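Local coordinates for xylose isomerase domain protein TIM barrel (Planctomyces limnophilus, PDB 3TVA) that binds a magnesium ion at the mouth of a TIM barrel and probably works as an isomerase, at residues I181-A186 with I197-K202; I210-A215 with E241-T246; L256-E261 with E278-L283. One frame throughout, in Å; residues are numbered along the deposited sequence.

Contact 1 of 3, residues I181-A186 with I197-K202. With MG (magnesium ion), chain C.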
# COMPACT_ATOMS: atom_id res chain seq x y z
N ILE A 181 4.71 7.97 1.02
CA ILE A 181 4.53 6.68 1.68
C ILE A 181 3.06 6.29 1.69
O ILE A 181 2.19 7.14 1.94
CB ILE A 181 5.03 6.78 3.13
CG1 ILE A 181 6.56 6.88 3.16
CG2 ILE A 181 4.53 5.59 3.98
CD1 ILE A 181 7.09 7.22 4.54
N ASN A 182 2.77 5.02 1.39
CA ASN A 182 1.50 4.43 1.79
C ASN A 182 1.74 3.70 3.10
O ASN A 182 2.38 2.64 3.12
CB ASN A 182 0.97 3.43 0.76
CG ASN A 182 -0.41 2.90 1.14
OD1 ASN A 182 -1.44 3.54 0.87
ND2 ASN A 182 -0.45 1.73 1.78
N PHE A 183 1.20 4.24 4.18
CA PHE A 183 1.54 3.69 5.49
C PHE A 183 0.67 2.49 5.84
O PHE A 183 -0.57 2.56 5.79
CB PHE A 183 1.47 4.76 6.59
CG PHE A 183 2.12 4.31 7.88
CD1 PHE A 183 1.37 3.75 8.90
CD2 PHE A 183 3.50 4.43 8.06
CE1 PHE A 183 1.98 3.31 10.08
CE2 PHE A 183 4.12 4.00 9.23
CZ PHE A 183 3.36 3.43 10.24
N ASP A 184 1.32 1.39 6.19
CA ASP A 184 0.65 0.16 6.62
C ASP A 184 1.20 -0.34 7.95
O ASP A 184 2.25 -0.97 8.00
CB ASP A 184 0.72 -0.96 5.57
CG ASP A 184 -0.07 -2.21 5.99
OD1 ASP A 184 -0.24 -2.48 7.20
OD2 ASP A 184 -0.56 -2.93 5.12
N PRO A 185 0.54 -0.00 9.06
CA PRO A 185 1.09 -0.38 10.37
C PRO A 185 1.20 -1.90 10.59
O PRO A 185 2.10 -2.34 11.31
CB PRO A 185 0.09 0.24 11.35
CG PRO A 185 -1.22 0.23 10.59
CD PRO A 185 -0.88 0.39 9.13
N ALA A 186 0.30 -2.69 10.00
CA ALA A 186 0.34 -4.12 10.22
C ALA A 186 1.60 -4.74 9.64
O ALA A 186 2.13 -5.71 10.20
CB ALA A 186 -0.91 -4.80 9.65
N ILE A 197 3.11 2.68 15.51
CA ILE A 197 2.67 4.05 15.81
C ILE A 197 3.87 5.00 15.96
O ILE A 197 3.83 6.13 15.49
CB ILE A 197 1.75 4.15 17.05
CG1 ILE A 197 0.65 3.07 17.02
CG2 ILE A 197 1.12 5.55 17.14
CD1 ILE A 197 -0.10 3.00 15.71
N GLU A 198 4.94 4.53 16.60
CA GLU A 198 6.18 5.32 16.67
C GLU A 198 6.77 5.59 15.28
O GLU A 198 7.29 6.67 15.02
CB GLU A 198 7.22 4.63 17.55
CG GLU A 198 6.81 4.54 19.02
CD GLU A 198 7.70 3.61 19.83
OE1 GLU A 198 8.84 3.33 19.40
OE2 GLU A 198 7.25 3.16 20.91
N ALA A 199 6.71 4.60 14.40
CA ALA A 199 7.25 4.78 13.06
C ALA A 199 6.42 5.81 12.29
O ALA A 199 6.98 6.64 11.59
CB ALA A 199 7.28 3.46 12.29
N LEU A 200 5.10 5.74 12.43
CA LEU A 200 4.21 6.71 11.82
C LEU A 200 4.56 8.15 12.21
O LEU A 200 4.59 9.03 11.35
CB LEU A 200 2.76 6.43 12.23
CG LEU A 200 1.74 7.46 11.75
CD1 LEU A 200 1.70 7.52 10.21
CD2 LEU A 200 0.36 7.12 12.33
N ARG A 201 4.81 8.40 13.50
CA ARG A 201 5.21 9.73 13.94
C ARG A 201 6.50 10.17 13.25
O ARG A 201 6.63 11.31 12.86
CB ARG A 201 5.43 9.77 15.45
CG ARG A 201 4.18 9.63 16.30
CD ARG A 201 4.51 9.94 17.76
NE ARG A 201 3.28 10.15 18.51
CZ ARG A 201 2.64 11.31 18.57
NH1 ARG A 201 3.14 12.37 17.96
NH2 ARG A 201 1.51 11.40 19.26
N LYS A 202 7.45 9.25 13.12
CA LYS A 202 8.74 9.60 12.53
C LYS A 202 8.62 9.96 11.05
O LYS A 202 9.33 10.84 10.57
CB LYS A 202 9.73 8.43 12.67
CG LYS A 202 10.41 8.36 14.02
CD LYS A 202 11.34 7.16 14.08
CE LYS A 202 12.25 7.19 15.29
NZ LYS A 202 13.06 5.94 15.42
MG MG C . -0.70 -2.74 2.75

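Contact 2 of 3, residues I210-A215 with E241-T246. With MG (magnesium ion), chain C.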
# COMPACT_ATOMS: atom_id res chain seq x y z
N ILE A 210 -2.92 5.57 3.26
CA ILE A 210 -2.71 4.58 4.31
C ILE A 210 -3.53 3.32 4.08
O ILE A 210 -4.53 3.34 3.38
CB ILE A 210 -3.09 5.12 5.72
CG1 ILE A 210 -4.58 5.36 5.80
CG2 ILE A 210 -2.31 6.42 6.07
CD1 ILE A 210 -5.21 4.74 7.02
N HIS A 211 -3.09 2.23 4.70
CA HIS A 211 -3.88 1.03 4.80
C HIS A 211 -4.29 0.78 6.25
O HIS A 211 -3.49 0.99 7.17
CB HIS A 211 -3.12 -0.17 4.21
CG HIS A 211 -3.00 -0.10 2.72
ND1 HIS A 211 -2.13 -0.88 2.00
CD2 HIS A 211 -3.66 0.66 1.81
CE1 HIS A 211 -2.23 -0.60 0.71
NE2 HIS A 211 -3.16 0.33 0.57
N CYS A 212 -5.54 0.39 6.44
CA CYS A 212 -5.99 -0.05 7.74
C CYS A 212 -6.00 -1.56 7.72
O CYS A 212 -6.85 -2.18 7.07
CB CYS A 212 -7.39 0.48 8.05
SG CYS A 212 -7.37 2.28 8.28
N LYS A 213 -5.06 -2.14 8.45
CA LYS A 213 -4.88 -3.58 8.51
C LYS A 213 -4.32 -3.87 9.90
O LYS A 213 -3.70 -3.00 10.51
CB LYS A 213 -3.92 -4.05 7.42
CG LYS A 213 -3.93 -5.56 7.23
CD LYS A 213 -2.57 -6.11 6.84
CE LYS A 213 -2.20 -5.76 5.45
NZ LYS A 213 -0.71 -5.78 5.24
N ASP A 214 -4.54 -5.08 10.41
CA ASP A 214 -4.11 -5.40 11.77
C ASP A 214 -3.32 -6.72 11.79
O ASP A 214 -3.49 -7.57 10.91
CB ASP A 214 -5.32 -5.49 12.70
CG ASP A 214 -5.00 -5.11 14.16
OD1 ASP A 214 -3.80 -5.05 14.54
OD2 ASP A 214 -5.95 -4.88 14.93
N ALA A 215 -2.48 -6.89 12.80
CA ALA A 215 -1.68 -8.11 12.92
C ALA A 215 -1.24 -8.37 14.35
O ALA A 215 -1.22 -7.46 15.17
CB ALA A 215 -0.46 -8.04 12.00
N GLU A 241 -7.46 2.55 17.54
CA GLU A 241 -7.73 3.88 18.08
C GLU A 241 -6.43 4.69 18.22
O GLU A 241 -6.40 5.88 17.90
CB GLU A 241 -8.51 3.81 19.41
CG GLU A 241 -8.82 5.18 19.94
CD GLU A 241 -10.09 5.24 20.77
OE1 GLU A 241 -10.58 6.37 21.00
OE2 GLU A 241 -10.59 4.17 21.19
N ALA A 242 -5.36 4.03 18.68
CA ALA A 242 -4.05 4.69 18.75
C ALA A 242 -3.55 5.15 17.37
O ALA A 242 -3.00 6.25 17.23
CB ALA A 242 -3.03 3.76 19.41
N TYR A 243 -3.75 4.31 16.36
CA TYR A 243 -3.34 4.60 14.99
C TYR A 243 -4.11 5.79 14.41
O TYR A 243 -3.52 6.73 13.90
CB TYR A 243 -3.58 3.33 14.15
CG TYR A 243 -3.25 3.40 12.67
CD1 TYR A 243 -2.08 3.97 12.21
CD2 TYR A 243 -4.11 2.82 11.73
CE1 TYR A 243 -1.77 4.00 10.84
CE2 TYR A 243 -3.81 2.84 10.37
CZ TYR A 243 -2.64 3.42 9.93
OH TYR A 243 -2.34 3.43 8.58
N LEU A 244 -5.44 5.73 14.48
CA LEU A 244 -6.28 6.80 13.96
C LEU A 244 -6.12 8.14 14.70
O LEU A 244 -6.14 9.19 14.07
CB LEU A 244 -7.75 6.39 13.93
CG LEU A 244 -8.25 5.81 12.60
CD1 LEU A 244 -7.42 4.63 12.20
CD2 LEU A 244 -9.74 5.41 12.68
N THR A 245 -5.95 8.09 16.02
CA THR A 245 -5.80 9.31 16.79
C THR A 245 -4.46 9.96 16.45
O THR A 245 -4.36 11.18 16.37
CB THR A 245 -5.94 9.05 18.31
OG1 THR A 245 -7.07 8.20 18.56
CG2 THR A 245 -6.12 10.35 19.05
N THR A 246 -3.43 9.15 16.20
CA THR A 246 -2.14 9.66 15.76
C THR A 246 -2.20 10.22 14.33
O THR A 246 -1.62 11.27 14.04
CB THR A 246 -1.03 8.59 15.86
OG1 THR A 246 -0.97 8.10 17.20
CG2 THR A 246 0.32 9.18 15.48
MG MG C . -0.70 -2.74 2.75

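Contact 3 of 3, residues L256-E261 with E278-L283. With MG (magnesium ion), chain C.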
# COMPACT_ATOMS: atom_id res chain seq x y z
N LEU A 256 -9.22 6.23 4.34
CA LEU A 256 -8.78 5.13 5.18
C LEU A 256 -9.06 3.87 4.39
O LEU A 256 -10.21 3.43 4.30
CB LEU A 256 -9.59 5.12 6.48
CG LEU A 256 -9.58 6.39 7.34
CD1 LEU A 256 -10.55 6.26 8.54
CD2 LEU A 256 -8.17 6.72 7.83
N THR A 257 -8.02 3.24 3.87
CA THR A 257 -8.23 2.13 2.97
C THR A 257 -8.03 0.80 3.69
O THR A 257 -6.92 0.45 4.08
CB THR A 257 -7.30 2.18 1.73
OG1 THR A 257 -7.37 3.48 1.13
CG2 THR A 257 -7.71 1.11 0.71
N ILE A 258 -9.13 0.08 3.87
CA ILE A 258 -9.11 -1.21 4.52
C ILE A 258 -8.47 -2.25 3.62
O ILE A 258 -8.86 -2.42 2.45
CB ILE A 258 -10.53 -1.70 4.87
CG1 ILE A 258 -11.30 -0.64 5.65
CG2 ILE A 258 -10.47 -3.01 5.63
CD1 ILE A 258 -12.81 -0.88 5.67
N GLU A 259 -7.49 -2.96 4.16
CA GLU A 259 -6.90 -4.06 3.44
C GLU A 259 -6.99 -5.32 4.28
O GLU A 259 -6.56 -5.33 5.42
CB GLU A 259 -5.43 -3.77 3.12
CG GLU A 259 -4.81 -4.87 2.27
CD GLU A 259 -3.37 -4.56 1.93
OE1 GLU A 259 -2.62 -4.28 2.87
OE2 GLU A 259 -3.01 -4.57 0.74
N ARG A 260 -7.60 -6.37 3.73
CA ARG A 260 -7.59 -7.66 4.43
C ARG A 260 -7.24 -8.73 3.42
O ARG A 260 -8.07 -9.05 2.54
CB ARG A 260 -8.98 -7.93 5.01
CG ARG A 260 -9.12 -9.25 5.74
CD ARG A 260 -8.78 -9.10 7.22
NE ARG A 260 -8.94 -10.38 7.91
CZ ARG A 260 -7.97 -11.28 8.05
NH1 ARG A 260 -6.75 -11.05 7.54
NH2 ARG A 260 -8.21 -12.42 8.69
N GLU A 261 -6.08 -9.35 3.54
CA GLU A 261 -5.76 -10.19 2.41
C GLU A 261 -6.02 -11.63 2.79
O GLU A 261 -5.13 -12.35 3.24
CB GLU A 261 -4.26 -10.04 2.11
CG GLU A 261 -3.75 -8.60 2.25
CD GLU A 261 -2.26 -8.48 1.94
OE1 GLU A 261 -1.45 -8.52 2.90
OE2 GLU A 261 -1.89 -8.33 0.75
N GLU A 278 -17.44 -0.90 10.00
CA GLU A 278 -18.18 -0.47 11.19
C GLU A 278 -17.26 0.13 12.28
O GLU A 278 -17.57 1.17 12.88
CB GLU A 278 -18.98 -1.64 11.77
CG GLU A 278 -19.70 -1.28 13.05
CD GLU A 278 -20.48 -2.44 13.62
OE1 GLU A 278 -21.58 -2.21 14.17
OE2 GLU A 278 -19.98 -3.59 13.53
N LEU A 279 -16.14 -0.54 12.53
CA LEU A 279 -15.16 -0.04 13.49
C LEU A 279 -14.59 1.33 13.09
O LEU A 279 -14.50 2.25 13.91
CB LEU A 279 -14.02 -1.06 13.64
CG LEU A 279 -12.89 -0.59 14.54
CD1 LEU A 279 -13.39 -0.51 15.99
CD2 LEU A 279 -11.68 -1.50 14.43
N LEU A 280 -14.21 1.49 11.82
CA LEU A 280 -13.60 2.74 11.38
C LEU A 280 -14.62 3.87 11.34
O LEU A 280 -14.28 5.04 11.57
CB LEU A 280 -12.94 2.59 10.00
CG LEU A 280 -11.71 1.68 9.95
CD1 LEU A 280 -11.24 1.49 8.52
CD2 LEU A 280 -10.58 2.25 10.81
N THR A 281 -15.87 3.53 11.03
CA THR A 281 -16.93 4.52 10.96
C THR A 281 -17.19 5.12 12.35
O THR A 281 -17.37 6.32 12.48
CB THR A 281 -18.21 3.91 10.35
OG1 THR A 281 -17.95 3.53 8.99
CG2 THR A 281 -19.37 4.90 10.38
N GLY A 282 -17.19 4.26 13.37
CA GLY A 282 -17.33 4.71 14.75
C GLY A 282 -16.14 5.55 15.19
O GLY A 282 -16.30 6.58 15.84
N LEU A 283 -14.93 5.12 14.85
CA LEU A 283 -13.75 5.88 15.26
C LEU A 283 -13.67 7.22 14.53
O LEU A 283 -13.29 8.23 15.12
CB LEU A 283 -12.46 5.07 15.07
CG LEU A 283 -12.27 3.86 16.00
CD1 LEU A 283 -11.08 3.03 15.53
CD2 LEU A 283 -12.09 4.29 17.45
MG MG C . -0.70 -2.74 2.75

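Contact 1 of 3, residues I181-A186 with I197-K202
D184 follows directly on F183, the strand residue that packs against L200 and A199, and its OD2 is gripped twice: it binds the magnesium ion at 2.4 Å and takes a salt bridge from K213 NZ. The other oxygen caps a helix. D184 sits at the N-cap of 185-190, where OD1 accepts a weak, bent bond from A186 N, 2.9 Å away, and a further one from N187 N. With both oxygens engaged, the carboxylate has little freedom to turn.

F183 points the other way, to the outside of the barrel. Its CG lies opposite the backbone N (chi1 -166°), which swings the ring out to the helix. One face takes the L200 methyl CD1, 3.9 Å above the ring plane and over its centre, as a CH-pi contact only 10° from the normal. The far corner of the ring reaches the helix backbone: F183 CZ lies 3.6 Å from L200 N and equally close to L200 CB, with A199 CB at 4.4 Å. Trimmed to an alanine here, the strand would probably leave L200 CD1 without its aromatic face and a gap towards the helix just behind the metal-binding aspartate.

The contact joins strand 179-183 to helix 196-203 on the outer wall of the barrel, next to strand 207-216. Y243 of helix 240-249 touches both F183 and I197 and so closes one flank, while helix 164-174 brings A164 against A199 and packs L167 and I171 on I181.

Contact 2 of 3, residues I210-A215 with E241-T246
Y243 reaches from helix 240-249 to the outer surface of strand 207-216, meeting I210, H211 and C212 in the strand-and-helix layering of a TIM barrel. The short segments of helix and strand run nearly antiparallel, at 156° with their axes 11.2 Å apart, as expected where outer helices return against the barrel strands.

The tyrosine is what spans that gap. Its CG stands trans to the backbone N (chi1 179°), aiming the ring straight at the strand, and the hydroxyl makes the polar bond of the contact: Y243 OH donates to H211 O at 3.0 Å. The donor comes in above the carbonyl plane, 42° out of it, rather than along a lone pair. Around the hydroxyl end, I210 approaches from the opposite direction, with its CB 3.4 Å from Y243 OH, and its CD1 lies 4.1 Å from Y243 CE2. C212 adds a sulfur-aromatic contact, its SG lying oblique to the ring, 4.2 Å from Y243 CE2. The buried hydroxyl sits against the aliphatic I210, and the H211 carbonyl satisfies it.

While that carbonyl meets the helix, the H211 side chain points away, into the barrel. Its imidazole binds the magnesium ion through ND1, and NE2 is hydrogen-bonded to Q39 OE1, which helps to fix the rotation of the ring; F16 and F71 also lie against it. Y243 thus holds the backbone of a metal ligand from behind. Further along the helix, T246 turns its hydroxyl back onto the helix backbone one turn earlier: T246 OG1 donates to A242 O at 2.7 Å, and T246 N reaches the same oxygen from the other face of the carbonyl plane.

Contact 3 of 3, residues L256-E261 with E278-L283
L280 projects from helix 266-287 onto the outer face of strand 256-258, and a single methyl does most of the work. L280 CD1 lies 3.6 Å from I258 CG1 and 4.0 Å from I258 CD1, so it rests on the longer branch of the isoleucine. The two side chains lie alongside and run antiparallel instead of meeting end on. I258 has CG1 opposite its carbonyl carbon (chi1 -53°), which lays that branch within reach of the leucine. This is the tight part.

The other strand partner is looser: L256 CB is 4.5 Å from the same L280 CD1, and the L256 side chain also touches W11, I210 and C212. L283, one turn further along the helix, also points to the strand but spends its contacts on M240 and L244 of helix 240-249. The helix face turned from the strand carries E278 and G282, which are exposed to solvent. Just past the C-terminal end of strand 256-258, R260 is partly exposed and leaves this interface for salt bridges to D272 and E230.

Everything that meets here is aliphatic. Helix and strand touch through van der Waals contact alone, without any directional bond between the two segments. The polar chemistry is on the inner side, where E259 follows I258 and extends its chain to the metal: E259 OE1 binds the magnesium ion at 2.5 Å, and OE2 is hydrogen-bonded to a glycerol that probably comes from the crystallisation liquor. A greasy outer face and a charged inner end on successive residues probably help to keep the carboxylate at the ion and its charge apart from the apolar interface.

The three contacts come in series along the chain, each closing before the next opens, and all lie in the one TIM barrel. Their strands, 179-183, 207-216 and 256-258, are parallel neighbours in the same sheet, joined between contacts 1 and 2 by F183 O and H211 N, 2.8 Å apart. Contact 2 is the middle one: its centre is about 9 Å from each of the others, while the centres of contacts 1 and 3 are about 16 Å apart. Helices 196-203, 240-249 and 266-287 cover the strands outside. Inside, D184, H211 and E259 converge on one magnesium ion, completed by E158, so three strand-helix contacts in one outer layer lie behind a single metal site.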